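Local atomic coordinates of putative Outer membrane protein (Helicobacter pylori, PDB entry 6GW5), a protein that probably mediates attachment of the bacterium to host glycans as the outer membrane adhesin SabA, of which this chain is the adhesin domain. Residues A[191-196]-A[290-295]; A[186-191]-A[212-217]; A[172-177]-A[222-227]; A[64-69]-A[318-323]. One frame throughout, in Å; residues are numbered along the deposited sequence.

Interaction 1: residues A[191-196]-A[290-295]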
loop_
_atom_site.group_PDB
_atom_site.type_symbol
_atom_site.label_atom_id
_atom_site.label_comp_id
_atom_site.label_asym_id
_atom_site.label_seq_id
_atom_site.Cartn_x
_atom_site.Cartn_y
_atom_site.Cartn_z
ATOM N N LYS A 191 -5.341 20.251 27.854
ATOM C CA LYS A 191 -4.633 21.290 28.589
ATOM C C LYS A 191 -3.623 20.690 29.574
ATOM O O LYS A 191 -2.637 21.315 29.898
ATOM C CB LYS A 191 -5.637 22.206 29.317
ATOM C CG LYS A 191 -5.061 23.476 29.972
ATOM C CD LYS A 191 -5.320 24.787 29.197
ATOM C CE LYS A 191 -5.927 25.913 30.077
ATOM N NZ LYS A 191 -4.954 26.702 30.876
ATOM N N ASN A 192 -3.867 19.480 30.039
ATOM C CA ASN A 192 -2.910 18.804 30.899
ATOM C C ASN A 192 -1.583 18.445 30.190
ATOM O O ASN A 192 -0.569 18.210 30.856
ATOM C CB ASN A 192 -3.514 17.540 31.509
ATOM C CG ASN A 192 -4.472 17.828 32.657
ATOM O OD1 ASN A 192 -4.910 18.968 32.866
ATOM N ND2 ASN A 192 -4.800 16.787 33.418
ATOM N N ILE A 193 -1.570 18.423 28.863
ATOM C CA ILE A 193 -0.352 18.106 28.125
ATOM C C ILE A 193 0.491 19.318 27.943
ATOM O O ILE A 193 0.049 20.316 27.361
ATOM C CB ILE A 193 -0.665 17.513 26.737
ATOM C CG1 ILE A 193 -1.505 16.231 26.890
ATOM C CG2 ILE A 193 0.614 17.174 25.992
ATOM C CD1 ILE A 193 -2.338 15.944 25.676
ATOM N N VAL A 194 1.732 19.213 28.401
ATOM C CA VAL A 194 2.678 20.316 28.391
ATOM C C VAL A 194 3.899 19.883 27.594
ATOM O O VAL A 194 4.581 18.870 27.932
ATOM C CB VAL A 194 3.110 20.755 29.834
ATOM C CG1 VAL A 194 4.146 21.887 29.749
ATOM C CG2 VAL A 194 1.913 21.217 30.658
ATOM N N ILE A 195 4.146 20.655 26.534
ATOM C CA ILE A 195 5.226 20.398 25.605
ATOM C C ILE A 195 5.699 21.746 25.108
ATOM O O ILE A 195 4.987 22.455 24.406
ATOM C CB ILE A 195 4.761 19.567 24.363
ATOM C CG1 ILE A 195 4.168 18.201 24.754
ATOM C CG2 ILE A 195 5.929 19.363 23.411
ATOM C CD1 ILE A 195 3.669 17.367 23.584
ATOM N N ALA A 196 6.904 22.099 25.493
ATOM C CA ALA A 196 7.381 23.434 25.268
ATOM C C ALA A 196 7.486 23.671 23.773
ATOM O O ALA A 196 8.083 22.856 23.063
ATOM C CB ALA A 196 8.722 23.601 25.938
ATOM N N TYR A 290 -0.890 16.236 15.073
ATOM C CA TYR A 290 0.325 15.552 14.648
ATOM C C TYR A 290 1.508 16.233 15.303
ATOM O O TYR A 290 2.439 15.545 15.688
ATOM C CB TYR A 290 0.502 15.460 13.097
ATOM C CG TYR A 290 1.772 14.709 12.743
ATOM C CD1 TYR A 290 1.792 13.323 12.731
ATOM C CD2 TYR A 290 2.981 15.374 12.572
ATOM C CE1 TYR A 290 2.960 12.612 12.514
ATOM C CE2 TYR A 290 4.152 14.673 12.341
ATOM C CZ TYR A 290 4.140 13.292 12.298
ATOM O OH TYR A 290 5.288 12.553 12.106
ATOM N N ARG A 291 1.443 17.542 15.524
ATOM C CA ARG A 291 2.515 18.224 16.259
ATOM C C ARG A 291 2.693 17.727 17.685
ATOM O O ARG A 291 3.797 17.772 18.219
ATOM C CB ARG A 291 2.341 19.725 16.254
ATOM C CG ARG A 291 3.087 20.342 15.087
ATOM C CD ARG A 291 2.766 21.806 14.798
ATOM N NE ARG A 291 2.958 22.675 15.963
ATOM C CZ ARG A 291 4.135 23.027 16.543
ATOM N NH1 ARG A 291 5.321 22.550 16.110
ATOM N NH2 ARG A 291 4.132 23.864 17.608
ATOM N N TYR A 292 1.607 17.291 18.311
ATOM C CA TYR A 292 1.678 16.751 19.658
ATOM C C TYR A 292 2.195 15.329 19.548
ATOM O O TYR A 292 3.090 14.926 20.298
ATOM C CB TYR A 292 0.321 16.749 20.369
ATOM C CG TYR A 292 -0.092 18.061 21.039
ATOM C CD1 TYR A 292 -0.516 19.126 20.310
ATOM C CD2 TYR A 292 -0.123 18.176 22.432
ATOM C CE1 TYR A 292 -0.919 20.283 20.931
ATOM C CE2 TYR A 292 -0.515 19.331 23.045
ATOM C CZ TYR A 292 -0.913 20.372 22.294
ATOM O OH TYR A 292 -1.336 21.509 22.899
ATOM N N LEU A 293 1.650 14.561 18.616
ATOM C CA LEU A 293 2.068 13.176 18.510
ATOM C C LEU A 293 3.599 13.035 18.269
ATOM O O LEU A 293 4.303 12.305 18.924
ATOM C CB LEU A 293 1.259 12.518 17.429
ATOM C CG LEU A 293 1.547 11.039 17.182
ATOM C CD1 LEU A 293 1.071 10.171 18.320
ATOM C CD2 LEU A 293 0.836 10.630 15.894
ATOM N N GLU A 294 4.127 13.862 17.413
ATOM C CA GLU A 294 5.484 13.751 16.981
ATOM C C GLU A 294 6.454 14.203 18.051
ATOM O O GLU A 294 7.642 13.898 17.987
ATOM C CB GLU A 294 5.589 14.588 15.689
ATOM C CG GLU A 294 6.936 14.590 15.004
ATOM C CD GLU A 294 7.845 15.684 15.519
ATOM O OE1 GLU A 294 7.296 16.775 15.832
ATOM O OE2 GLU A 294 9.073 15.424 15.614
ATOM N N LYS A 295 5.952 14.997 18.994
ATOM C CA LYS A 295 6.699 15.376 20.169
ATOM C C LYS A 295 6.183 14.857 21.477
ATOM O O LYS A 295 6.546 15.373 22.512
ATOM C CB LYS A 295 6.759 16.879 20.254
ATOM C CG LYS A 295 7.556 17.411 19.097
ATOM C CD LYS A 295 8.327 18.639 19.506
ATOM C CE LYS A 295 8.792 19.394 18.286
ATOM N NZ LYS A 295 9.818 18.616 17.530
HETATM O O HOH W 1 -1.787 21.052 25.673
#
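The phenol oxygen of Tyr-292 is gripped by a water and by a backbone N-H. The water bridges to the facing segment. It lies 2.8 Å from Tyr-292 OH. On its other side the water oxygen is 2.6 Å from Ile-193 O. The backbone N of Ile-205 forms the second hydrogen bond to Tyr-292 OH. The buried hydroxyl therefore has both a protein partner and a bridging water. The water sits in the plane of the tyrosine ring, at its edge.

Ile-193 meets the same ring with its CG2 branch. Ile-193 CG2 is 3.8 Å from Tyr-292 CD2 and also approaches CE2, so it lies at the ring edge rather than over a face. Ile-193 puts this methyl opposite its backbone N, while CG1 lies beside that N (chi1 -59°).

The contact joins the irregular chain between strands 188-189 and 208-209 to the last part of the short helix 287-293 and the residues that follow. Trp-190 adds an edge-to-face ring contact to Tyr-292.

Ile-195 reaches across with both branches. Its CD1 comes within 4.0 Å of Tyr-292 CD2 at an oblique angle to the ring. The same Ile-195 CD1 lies 3.7 Å from Lys-295 O. Ile-195 CG2 packs against the first methylene of Lys-295, CB, at 4.1 Å. The lysine then bends at chi2 and leads its ammonium away from the isoleucine. Lys-295 NZ forms a salt bridge with Glu-294 OE1, 3.6 Å apart.

Interaction 2: residues A[186-191]-A[212-217]. Unlike the reference sequence in segment 212-217: Leu-217 (reference Phe).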
loop_
_atom_site.group_PDB
_atom_site.type_symbol
_atom_site.label_atom_id
_atom_site.label_comp_id
_atom_site.label_asym_id
_atom_site.label_seq_id
_atom_site.Cartn_x
_atom_site.Cartn_y
_atom_site.Cartn_z
ATOM N N THR A 186 -14.133 8.011 29.306
ATOM C CA THR A 186 -13.389 9.023 30.014
ATOM C C THR A 186 -12.789 9.937 28.981
ATOM O O THR A 186 -12.073 9.499 28.077
ATOM C CB THR A 186 -12.264 8.436 30.848
ATOM O OG1 THR A 186 -12.806 7.468 31.734
ATOM C CG2 THR A 186 -11.633 9.502 31.631
ATOM N N ALA A 187 -13.074 11.216 29.158
ATOM C CA ALA A 187 -12.548 12.272 28.308
ATOM C C ALA A 187 -11.133 12.683 28.688
ATOM O O ALA A 187 -10.721 12.575 29.849
ATOM C CB ALA A 187 -13.479 13.482 28.301
ATOM N N MET A 188 -10.408 13.191 27.693
ATOM C CA MET A 188 -9.059 13.653 27.916
ATOM C C MET A 188 -9.021 15.174 27.918
ATOM O O MET A 188 -9.740 15.820 27.183
ATOM C CB MET A 188 -8.085 13.072 26.901
ATOM C CG MET A 188 -8.363 13.336 25.423
ATOM S SD MET A 188 -7.273 12.327 24.365
ATOM C CE MET A 188 -5.680 13.023 24.785
ATOM N N MET A 189 -8.230 15.721 28.836
ATOM C CA MET A 189 -8.071 17.153 28.982
ATOM C C MET A 189 -6.741 17.452 28.335
ATOM O O MET A 189 -5.697 17.135 28.891
ATOM C CB MET A 189 -8.057 17.564 30.473
ATOM C CG MET A 189 -9.327 17.214 31.260
ATOM S SD MET A 189 -9.187 17.404 33.057
ATOM C CE MET A 189 -8.403 15.893 33.520
ATOM N N TRP A 190 -6.777 18.040 27.148
ATOM C CA TRP A 190 -5.531 18.325 26.401
ATOM C C TRP A 190 -4.707 19.415 27.039
ATOM O O TRP A 190 -3.516 19.486 26.803
ATOM C CB TRP A 190 -5.812 18.678 24.938
ATOM C CG TRP A 190 -6.064 17.454 24.066
ATOM C CD1 TRP A 190 -7.172 16.701 24.033
ATOM C CD2 TRP A 190 -5.168 16.886 23.113
ATOM N NE1 TRP A 190 -7.039 15.688 23.104
ATOM C CE2 TRP A 190 -5.805 15.771 22.544
ATOM C CE3 TRP A 190 -3.898 17.224 22.673
ATOM C CZ2 TRP A 190 -5.219 14.989 21.568
ATOM C CZ3 TRP A 190 -3.314 16.442 21.711
ATOM C CH2 TRP A 190 -3.980 15.340 21.158
ATOM N N LYS A 191 -5.341 20.251 27.854
ATOM C CA LYS A 191 -4.633 21.290 28.589
ATOM C C LYS A 191 -3.623 20.690 29.574
ATOM O O LYS A 191 -2.637 21.315 29.898
ATOM C CB LYS A 191 -5.637 22.206 29.317
ATOM C CG LYS A 191 -5.061 23.476 29.972
ATOM C CD LYS A 191 -5.320 24.787 29.197
ATOM C CE LYS A 191 -5.927 25.913 30.077
ATOM N NZ LYS A 191 -4.954 26.702 30.876
ATOM N N THR A 212 -12.101 9.300 21.036
ATOM C CA THR A 212 -12.716 8.993 19.727
ATOM C C THR A 212 -13.168 10.218 18.954
ATOM O O THR A 212 -13.617 10.085 17.839
ATOM C CB THR A 212 -13.939 8.023 19.861
ATOM O OG1 THR A 212 -14.732 8.348 21.017
ATOM C CG2 THR A 212 -13.470 6.591 19.957
ATOM N N GLN A 213 -13.139 11.397 19.566
ATOM C CA GLN A 213 -13.469 12.648 18.862
ATOM C C GLN A 213 -12.259 13.257 18.198
ATOM O O GLN A 213 -12.393 14.157 17.368
ATOM C CB GLN A 213 -14.095 13.669 19.831
ATOM C CG GLN A 213 -15.425 13.213 20.422
ATOM C CD GLN A 213 -16.469 13.054 19.348
ATOM O OE1 GLN A 213 -16.960 14.040 18.782
ATOM N NE2 GLN A 213 -16.764 11.811 19.011
ATOM N N TYR A 214 -11.077 12.780 18.558
ATOM C CA TYR A 214 -9.826 13.253 17.949
ATOM C C TYR A 214 -9.343 12.312 16.812
ATOM O O TYR A 214 -9.100 11.113 17.010
ATOM C CB TYR A 214 -8.771 13.409 19.043
ATOM C CG TYR A 214 -9.190 14.413 20.126
ATOM C CD1 TYR A 214 -9.002 15.787 19.940
ATOM C CD2 TYR A 214 -9.801 14.002 21.282
ATOM C CE1 TYR A 214 -9.402 16.711 20.897
ATOM C CE2 TYR A 214 -10.219 14.938 22.248
ATOM C CZ TYR A 214 -10.015 16.293 22.057
ATOM O OH TYR A 214 -10.380 17.231 22.996
ATOM N N ALA A 215 -9.241 12.844 15.606
ATOM C CA ALA A 215 -8.858 12.024 14.452
ATOM C C ALA A 215 -7.578 11.227 14.667
ATOM O O ALA A 215 -7.414 10.136 14.112
ATOM C CB ALA A 215 -8.717 12.914 13.231
ATOM N N VAL A 216 -6.629 11.796 15.410
ATOM C CA VAL A 216 -5.371 11.124 15.642
ATOM C C VAL A 216 -5.596 9.768 16.260
ATOM O O VAL A 216 -4.858 8.807 15.949
ATOM C CB VAL A 216 -4.404 11.983 16.480
ATOM C CG1 VAL A 216 -4.923 12.272 17.905
ATOM C CG2 VAL A 216 -2.996 11.370 16.504
ATOM N N LEU A 217 -6.585 9.676 17.145
ATOM C CA LEU A 217 -6.826 8.403 17.774
ATOM C C LEU A 217 -7.435 7.465 16.770
ATOM O O LEU A 217 -7.010 6.339 16.647
ATOM C CB LEU A 217 -7.737 8.523 18.996
ATOM C CG LEU A 217 -8.169 7.114 19.471
ATOM C CD1 LEU A 217 -7.434 6.635 20.708
ATOM C CD2 LEU A 217 -9.676 7.034 19.642
#
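A Met-aromatic contact and an oblique aromatic pair join the short strand 188-189 to the start of helix 215-240. Tyr-214 occupies the N-cap position of that helix, and its ring projects toward Met-188 and Trp-190. The nitrogen of the indole, Trp-190 NE1, stands over the centre of the Tyr-214 face, 3.2 Å above its plane. The five-membered ring and the phenol ring have centroids 4.2 Å apart, with planes inclined by 46°.

Met-188 comes in obliquely. Its SD is 5.0 Å from the centroid of the Tyr-214 ring, and its CG is 4.0 Å from Tyr-214 CE2. CG of Met-188 sits between the backbone N and the carbonyl carbon (chi1 58°). A bend at chi3 then brings CE over one face of Trp-190, near the edge of the indole rather than over its middle. The methionine thus touches both aromatic groups.

Tyr-214 OH is hydrogen-bonded to Ser-207 OG. This fixes the far end of the ring beside the antiparallel pair 188-189 and 208-209. With no hydrogen bond between the two segments, cohesion rests on dispersion, sulfur-aromatic contact and probably the polar indole nitrogen facing the pi cloud.

Interaction 3: residues A[172-177]-A[222-227]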
loop_
_atom_site.group_PDB
_atom_site.type_symbol
_atom_site.label_atom_id
_atom_site.label_comp_id
_atom_site.label_asym_id
_atom_site.label_seq_id
_atom_site.Cartn_x
_atom_site.Cartn_y
_atom_site.Cartn_z
ATOM N N ASN A 172 -1.309 -6.988 18.507
ATOM C CA ASN A 172 -2.451 -7.428 19.304
ATOM C C ASN A 172 -2.511 -6.582 20.581
ATOM O O ASN A 172 -3.602 -6.164 21.002
ATOM C CB ASN A 172 -2.354 -8.932 19.612
ATOM C CG ASN A 172 -3.719 -9.577 19.782
ATOM O OD1 ASN A 172 -4.191 -9.740 20.910
ATOM N ND2 ASN A 172 -4.363 -9.947 18.668
ATOM N N LEU A 173 -1.332 -6.309 21.155
ATOM C CA LEU A 173 -1.244 -5.445 22.312
ATOM C C LEU A 173 -1.834 -4.109 21.949
ATOM O O LEU A 173 -2.773 -3.660 22.580
ATOM C CB LEU A 173 0.205 -5.303 22.808
ATOM C CG LEU A 173 0.835 -6.577 23.417
ATOM C CD1 LEU A 173 2.307 -6.376 23.723
ATOM C CD2 LEU A 173 0.127 -6.998 24.700
ATOM N N ALA A 174 -1.301 -3.507 20.905
ATOM C CA ALA A 174 -1.774 -2.224 20.442
ATOM C C ALA A 174 -3.253 -2.229 20.206
ATOM O O ALA A 174 -3.940 -1.270 20.536
ATOM C CB ALA A 174 -1.046 -1.825 19.151
ATOM N N GLN A 175 -3.753 -3.290 19.581
ATOM C CA GLN A 175 -5.199 -3.413 19.287
ATOM C C GLN A 175 -6.022 -3.356 20.577
ATOM O O GLN A 175 -7.070 -2.719 20.618
ATOM C CB GLN A 175 -5.485 -4.712 18.534
ATOM C CG GLN A 175 -6.965 -5.030 18.299
ATOM C CD GLN A 175 -7.419 -4.405 17.004
ATOM O OE1 GLN A 175 -7.450 -5.083 15.985
ATOM N NE2 GLN A 175 -7.693 -3.095 17.005
ATOM N N GLN A 176 -5.541 -4.050 21.602
ATOM C CA GLN A 176 -6.260 -4.124 22.869
ATOM C C GLN A 176 -6.287 -2.785 23.587
ATOM O O GLN A 176 -7.343 -2.331 24.063
ATOM C CB GLN A 176 -5.641 -5.175 23.769
ATOM C CG GLN A 176 -6.062 -6.581 23.391
ATOM C CD GLN A 176 -5.326 -7.587 24.213
ATOM O OE1 GLN A 176 -5.604 -7.741 25.399
ATOM N NE2 GLN A 176 -4.338 -8.226 23.634
ATOM N N LEU A 177 -5.134 -2.139 23.578
ATOM C CA LEU A 177 -4.951 -0.858 24.227
ATOM C C LEU A 177 -5.784 0.254 23.649
ATOM O O LEU A 177 -6.304 1.088 24.399
ATOM C CB LEU A 177 -3.483 -0.462 24.171
ATOM C CG LEU A 177 -3.116 0.894 24.746
ATOM C CD1 LEU A 177 -3.609 1.059 26.170
ATOM C CD2 LEU A 177 -1.609 1.070 24.723
ATOM N N ALA A 222 -7.172 2.655 13.248
ATOM C CA ALA A 222 -7.485 2.007 11.961
ATOM C C ALA A 222 -6.263 1.395 11.279
ATOM O O ALA A 222 -6.408 0.520 10.437
ATOM C CB ALA A 222 -8.154 2.986 11.022
ATOM N N MET A 223 -5.065 1.837 11.670
ATOM C CA MET A 223 -3.810 1.280 11.141
ATOM C C MET A 223 -3.583 -0.162 11.526
ATOM O O MET A 223 -2.963 -0.919 10.774
ATOM C CB MET A 223 -2.602 2.058 11.656
ATOM C CG MET A 223 -2.585 3.502 11.233
ATOM S SD MET A 223 -1.174 4.389 11.876
ATOM C CE MET A 223 -1.558 6.025 11.274
ATOM N N ILE A 224 -4.056 -0.529 12.705
ATOM C CA ILE A 224 -3.681 -1.802 13.284
ATOM C C ILE A 224 -4.260 -2.982 12.511
ATOM O O ILE A 224 -3.513 -3.889 12.167
ATOM C CB ILE A 224 -4.010 -1.856 14.784
ATOM C CG1 ILE A 224 -3.147 -0.821 15.511
ATOM C CG2 ILE A 224 -3.672 -3.216 15.356
ATOM C CD1 ILE A 224 -3.436 -0.670 16.991
ATOM N N PRO A 225 -5.581 -2.986 12.253
ATOM C CA PRO A 225 -6.144 -4.055 11.458
ATOM C C PRO A 225 -5.568 -4.135 10.063
ATOM O O PRO A 225 -5.422 -5.238 9.520
ATOM C CB PRO A 225 -7.644 -3.736 11.400
ATOM C CG PRO A 225 -7.797 -2.378 11.883
ATOM C CD PRO A 225 -6.637 -2.147 12.820
ATOM N N ILE A 226 -5.214 -3.000 9.493
ATOM C CA ILE A 226 -4.549 -3.024 8.175
ATOM C C ILE A 226 -3.226 -3.784 8.215
ATOM O O ILE A 226 -2.958 -4.619 7.369
ATOM C CB ILE A 226 -4.339 -1.608 7.621
ATOM C CG1 ILE A 226 -5.693 -1.065 7.136
ATOM C CG2 ILE A 226 -3.318 -1.615 6.477
ATOM C CD1 ILE A 226 -5.763 0.432 7.020
ATOM N N LEU A 227 -2.398 -3.475 9.197
ATOM C CA LEU A 227 -1.117 -4.134 9.283
ATOM C C LEU A 227 -1.237 -5.596 9.662
ATOM O O LEU A 227 -0.393 -6.389 9.275
ATOM C CB LEU A 227 -0.237 -3.427 10.277
ATOM C CG LEU A 227 0.425 -2.154 9.757
ATOM C CD1 LEU A 227 1.346 -1.661 10.850
ATOM C CD2 LEU A 227 1.195 -2.382 8.471
#
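Ala-174 and Gln-175 are the residues of helix 172-177 that receive Ile-224 of helix 222-227. The two short axes come within 9.6 Å and run roughly antiparallel, with 149° between their directions.

At Asn-172 the segment starts with an exposed side chain. Leu-173 points away from the contact.

Ala-174 turns its methyl toward the other helix. Its CB meets the tip of Ile-224, with Ala-174 CB 3.4 Å from Ile-224 CD1. Ile-224 CD1 also lies 3.6 Å from Ala-174 C, so the isoleucine tip rests on the backbone as well as on the alanine methyl.

Gln-175 continues the seat. Its backbone N is 3.7 Å from Ile-224 CD1, while its CB is 4.0 Å from Ile-224 CG2. The two isoleucine branches therefore touch successive parts of one helical turn. The first torsion of Ile-224 (chi1 -65°) places CG1 beside its own backbone N and CG2 anti to that N. CD1, carried by CG1, and CG2 thus reach separate places on the facing helix. The Gln-175 side chain, bent at chi2, passes near Pro-225. That proline interrupts the backbone bonding of helix 222-227, which is kinked there.

Gln-176 is exposed on the outer side. Leu-177 closes the segment with a backbone hydrogen bond from its N to Leu-173 O. In the helical bundle, Leu-173 and Leu-177 face helix 122-139. On the other partner, Met-223 and Leu-227 pack on helix 60-79, while Ile-226 reaches helix 255-283.

Interaction 4: residues A[64-69]-A[318-323]; sequences AVQAVI and NQEIQT
Helices 64-69 and 318-323 come closest at Ala-67 and Glu-320, whose CA atoms are 5.4 Å apart. The small alanine allows this near approach. Its methyl meets the start of the glutamate side chain, with Ala-67 CB 3.9 Å from Glu-320 CB. Beyond CG, Glu-320 is extended and runs along the neighbouring helix. Glu-320 OE1 reaches to 3.4 Å from Ala-67 CA. Its CG lies beside the backbone N (chi1 -66°), which directs the chain toward helix 64-69.

Both segments belong to long helices, 60-79 and 317-346, in the helical bundle of the adhesin domain. Their meeting is partly buried. Thr-70 lies one turn beyond Gln-66, and its OG1 is hydrogen-bonded to both Glu-320 OE1 and Gln-66 O. A single hydroxyl proton would have to be shared between them or serve one at a time.

The Gln-66 side chain bends at chi2 and brings its amide to the carboxylate of Glu-320. The two flat groups are turned 64° apart.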
loop_
_atom_site.group_PDB
_atom_site.type_symbol
_atom_site.label_atom_id
_atom_site.label_comp_id
_atom_site.label_asym_id
_atom_site.label_seq_id
_atom_site.Cartn_x
_atom_site.Cartn_y
_atom_site.Cartn_z
ATOM N N ALA A 64 6.591 -0.178 8.586
ATOM C CA ALA A 64 5.244 0.277 8.841
ATOM C C ALA A 64 4.770 -0.096 10.229
ATOM O O ALA A 64 4.189 0.728 10.903
ATOM C CB ALA A 64 4.299 -0.252 7.769
ATOM N N VAL A 65 5.082 -1.295 10.700
ATOM C CA VAL A 65 4.775 -1.661 12.088
ATOM C C VAL A 65 5.498 -0.768 13.109
ATOM O O VAL A 65 4.877 -0.271 14.031
ATOM C CB VAL A 65 5.113 -3.152 12.376
ATOM C CG1 VAL A 65 5.161 -3.461 13.882
ATOM C CG2 VAL A 65 4.113 -4.057 11.689
ATOM N N GLN A 66 6.806 -0.628 12.970
ATOM C CA GLN A 66 7.554 0.306 13.770
ATOM C C GLN A 66 6.857 1.639 13.936
ATOM O O GLN A 66 6.693 2.130 15.045
ATOM C CB GLN A 66 8.907 0.594 13.109
ATOM C CG GLN A 66 10.088 0.022 13.856
ATOM C CD GLN A 66 10.204 0.621 15.255
ATOM O OE1 GLN A 66 10.553 1.801 15.438
ATOM N NE2 GLN A 66 9.895 -0.188 16.243
ATOM N N ALA A 67 6.500 2.259 12.818
ATOM C CA ALA A 67 5.928 3.563 12.872
ATOM C C ALA A 67 4.598 3.521 13.618
ATOM O O ALA A 67 4.300 4.436 14.390
ATOM C CB ALA A 67 5.756 4.145 11.466
ATOM N N VAL A 68 3.785 2.503 13.353
ATOM C CA VAL A 68 2.466 2.403 13.986
ATOM C C VAL A 68 2.617 2.168 15.505
ATOM O O VAL A 68 1.908 2.782 16.297
ATOM C CB VAL A 68 1.573 1.333 13.322
ATOM C CG1 VAL A 68 0.263 1.134 14.085
ATOM C CG2 VAL A 68 1.243 1.713 11.885
ATOM N N ILE A 69 3.536 1.310 15.905
ATOM C CA ILE A 69 3.750 1.074 17.325
ATOM C C ILE A 69 4.255 2.319 17.985
ATOM O O ILE A 69 3.767 2.709 19.020
ATOM C CB ILE A 69 4.782 -0.033 17.589
ATOM C CG1 ILE A 69 4.285 -1.397 17.110
ATOM C CG2 ILE A 69 5.123 -0.112 19.067
ATOM C CD1 ILE A 69 2.857 -1.711 17.463
ATOM N N ASN A 318 8.833 11.070 12.549
ATOM C CA ASN A 318 8.936 11.616 11.203
ATOM C C ASN A 318 9.860 10.744 10.338
ATOM O O ASN A 318 9.544 10.442 9.189
ATOM C CB ASN A 318 9.461 13.036 11.181
ATOM C CG ASN A 318 8.426 14.072 11.496
ATOM O OD1 ASN A 318 8.710 14.988 12.267
ATOM N ND2 ASN A 318 7.263 14.012 10.882
ATOM N N GLN A 319 10.991 10.356 10.876
ATOM C CA GLN A 319 11.911 9.507 10.111
ATOM C C GLN A 319 11.274 8.158 9.794
ATOM O O GLN A 319 11.423 7.652 8.725
ATOM C CB GLN A 319 13.221 9.355 10.882
ATOM C CG GLN A 319 14.080 8.188 10.519
ATOM C CD GLN A 319 15.378 8.252 11.290
ATOM O OE1 GLN A 319 16.191 9.198 11.114
ATOM N NE2 GLN A 319 15.604 7.248 12.140
ATOM N N GLU A 320 10.502 7.606 10.707
ATOM C CA GLU A 320 9.851 6.326 10.459
ATOM C C GLU A 320 8.758 6.451 9.377
ATOM O O GLU A 320 8.545 5.525 8.611
ATOM C CB GLU A 320 9.295 5.738 11.779
ATOM C CG GLU A 320 10.387 5.359 12.755
ATOM C CD GLU A 320 9.893 5.038 14.163
ATOM O OE1 GLU A 320 8.716 4.783 14.335
ATOM O OE2 GLU A 320 10.707 4.984 15.099
ATOM N N ILE A 321 8.060 7.576 9.316
ATOM C CA ILE A 321 7.079 7.760 8.269
ATOM C C ILE A 321 7.793 7.939 6.916
ATOM O O ILE A 321 7.377 7.352 5.893
ATOM C CB ILE A 321 6.116 8.883 8.573
ATOM C CG1 ILE A 321 5.206 8.499 9.755
ATOM C CG2 ILE A 321 5.218 9.121 7.392
ATOM C CD1 ILE A 321 4.550 9.711 10.412
ATOM N N GLN A 322 8.868 8.725 6.917
ATOM C CA GLN A 322 9.640 8.950 5.738
ATOM C C GLN A 322 10.078 7.587 5.138
ATOM O O GLN A 322 10.053 7.358 3.917
ATOM C CB GLN A 322 10.848 9.782 6.127
ATOM C CG GLN A 322 11.774 10.212 4.990
ATOM C CD GLN A 322 12.930 11.040 5.476
ATOM O OE1 GLN A 322 13.604 10.671 6.437
ATOM N NE2 GLN A 322 13.147 12.175 4.850
ATOM N N THR A 323 10.486 6.690 6.018
ATOM C CA THR A 323 10.969 5.387 5.598
ATOM C C THR A 323 9.853 4.623 4.905
ATOM O O THR A 323 10.132 3.934 3.932
ATOM C CB THR A 323 11.528 4.621 6.798
ATOM O OG1 THR A 323 12.648 5.343 7.282
ATOM C CG2 THR A 323 11.982 3.282 6.432
#

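Interactions 1 and 2 are buried, while interactions 3 and 4 are partly buried and nearer the centre of the chain. Interactions 1 and 2 share Lys-191 and touch through Trp-190 and Tyr-292, so an aromatic cluster spans both. Helix 215-240 serves interactions 2 and 3, with its start in one and its middle in the other. Leu-227 and Met-223 pack on Val-68 and link interaction 3 to interaction 4. Interactions 1 and 4 meet where helix 287-293 lies against helix 317-346. The chemistry changes from aromatic rings and a bridging water among irregular chain, to aliphatic helix packing, to a glutamate beside an alanine.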